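Local coordinates for putative lipoprotein (Pectobacterium atrosepticum SCRI1043, PDB 3BDU) that is of unknown function but is probably a membrane-attached bacterial lipoprotein, represented here by its small all-beta DUF903 domain, at residues V6-T9 / R13-V16. Numbering follows the deposited sequence.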
loop_
_atom_site.group_PDB
_atom_site.type_symbol
_atom_site.label_atom_id
_atom_site.label_comp_id
_atom_site.label_asym_id
_atom_site.label_seq_id
_atom_site.Cartn_x
_atom_site.Cartn_y
_atom_site.Cartn_z
ATOM N N VAL A 6 -12.323 2.239 -22.267
ATOM C CA VAL A 6 -11.496 1.092 -22.595
ATOM C C VAL A 6 -10.449 0.968 -21.495
ATOM O O VAL A 6 -9.662 1.885 -21.291
ATOM C CB VAL A 6 -10.753 1.269 -23.934
ATOM C CG1 VAL A 6 -9.866 0.060 -24.177
ATOM C CG2 VAL A 6 -11.749 1.438 -25.087
ATOM N N LEU A 7 -10.452 -0.152 -20.782
ATOM C CA LEU A 7 -9.481 -0.382 -19.715
ATOM C C LEU A 7 -8.315 -1.216 -20.243
ATOM O O LEU A 7 -8.526 -2.227 -20.918
ATOM C CB LEU A 7 -10.114 -1.142 -18.542
ATOM C CG LEU A 7 -11.188 -0.510 -17.652
ATOM C CD1 LEU A 7 -12.371 -0.064 -18.506
ATOM C CD2 LEU A 7 -11.636 -1.521 -16.606
ATOM N N HIS A 8 -7.093 -0.788 -19.938
ATOM C CA HIS A 8 -5.896 -1.519 -20.339
ATOM C C HIS A 8 -5.342 -2.127 -19.060
ATOM O O HIS A 8 -5.031 -1.412 -18.110
ATOM C CB HIS A 8 -4.873 -0.575 -20.979
ATOM C CG HIS A 8 -5.389 0.113 -22.203
ATOM N ND1 HIS A 8 -6.425 1.022 -22.166
ATOM C CD2 HIS A 8 -5.050 -0.013 -23.509
ATOM C CE1 HIS A 8 -6.704 1.424 -23.390
ATOM N NE2 HIS A 8 -5.884 0.811 -24.227
ATOM N N THR A 9 -5.235 -3.451 -19.040
ATOM C CA THR A 9 -4.746 -4.168 -17.870
ATOM C C THR A 9 -3.237 -4.352 -17.899
ATOM O O THR A 9 -2.596 -4.212 -18.943
ATOM C CB THR A 9 -5.360 -5.562 -17.783
ATOM O OG1 THR A 9 -4.813 -6.370 -18.828
ATOM C CG2 THR A 9 -6.876 -5.493 -17.947
ATOM N N ARG A 13 -4.389 -6.852 -21.749
ATOM C CA ARG A 13 -5.764 -6.978 -22.215
ATOM C C ARG A 13 -6.401 -5.600 -22.309
ATOM O O ARG A 13 -5.970 -4.663 -21.641
ATOM C CB ARG A 13 -6.600 -7.824 -21.252
ATOM C CG ARG A 13 -6.520 -9.332 -21.449
ATOM C CD ARG A 13 -7.483 -10.019 -20.488
ATOM N NE ARG A 13 -7.124 -9.714 -19.106
ATOM C CZ ARG A 13 -7.981 -9.659 -18.092
ATOM N NH1 ARG A 13 -9.273 -9.889 -18.284
ATOM N NH2 ARG A 13 -7.540 -9.369 -16.878
ATOM N N THR A 14 -7.415 -5.484 -23.154
ATOM C CA THR A 14 -8.156 -4.243 -23.310
ATOM C C THR A 14 -9.593 -4.677 -23.093
ATOM O O THR A 14 -10.060 -5.638 -23.706
ATOM C CB THR A 14 -8.002 -3.635 -24.717
ATOM O OG1 THR A 14 -8.397 -4.597 -25.699
ATOM C CG2 THR A 14 -6.556 -3.222 -24.962
ATOM N N ILE A 15 -10.286 -3.979 -22.204
ATOM C CA ILE A 15 -11.661 -4.312 -21.872
ATOM C C ILE A 15 -12.563 -3.109 -22.125
ATOM O O ILE A 15 -12.243 -1.994 -21.717
ATOM C CB ILE A 15 -11.753 -4.735 -20.373
ATOM C CG1 ILE A 15 -10.775 -5.884 -20.103
ATOM C CG2 ILE A 15 -13.169 -5.182 -20.022
ATOM C CD1 ILE A 15 -10.724 -6.326 -18.645
ATOM N N VAL A 16 -13.679 -3.334 -22.811
ATOM C CA VAL A 16 -14.623 -2.257 -23.085
ATOM C C VAL A 16 -15.613 -2.168 -21.931
ATOM O O VAL A 16 -16.184 -3.175 -21.508
ATOM C CB VAL A 16 -15.427 -2.506 -24.376
ATOM C CG1 VAL A 16 -16.444 -1.391 -24.570
ATOM C CG2 VAL A 16 -14.491 -2.589 -25.572
#
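Leu7 and Ile15 form the hydrogen-bonded pair at the middle of a beta hairpin that joins strand 4-9, central in its three-stranded sheet, to strand 14-18 at the sheet's border within the chain. The antiparallel sense follows from the 155° between the strand directions and from the register, in which Val6 faces Val16 and His8 faces Thr14 as non-hydrogen-bonded pairs. Leu7 N reaches Ile15 O at 2.7 Å, and Ile15 N returns to Leu7 O at 2.8 Å. Toward the turn, Thr9 N donates to Arg13 O at 3.0 Å.

The fourth bond uses a side chain: Arg13 N gives its hydrogen to Thr9 OG1 at 3.0 Å, bent to 148°. With chi1 at 70°, OG1 sits between the backbone N and carbonyl carbon of Thr9 and faces the returning chain, while it also hydrogen-bonds Asp11 OD1 in the turn. The same rotamer brings Thr9 CG2 over one face of the Arg13 guanidinium and 4.0 Å from Ile15 CD1. Asp11 OD1 also forms a salt bridge with Arg13 NE, so one carboxylate ties both ends of the loop, and Arg13 NH2 carries a salt bridge to Glu49 of the second subunit.

The two sheet faces differ. Leu7 and Ile15 share one and pack on Tyr32 of strand 30-33; on the other, Thr14 CG2 approaches the His8 ring obliquely, 3.8 Å from CD2, and Val6 lies alongside Thr14. On its other edge strand 4-9 bonds through Val6 and His8 to the C-terminal strand 47-52, making a three-stranded antiparallel sheet in a small beta domain of the DUF903 family, related to SH3-like folds, with this contact as its N-terminal beta hairpin.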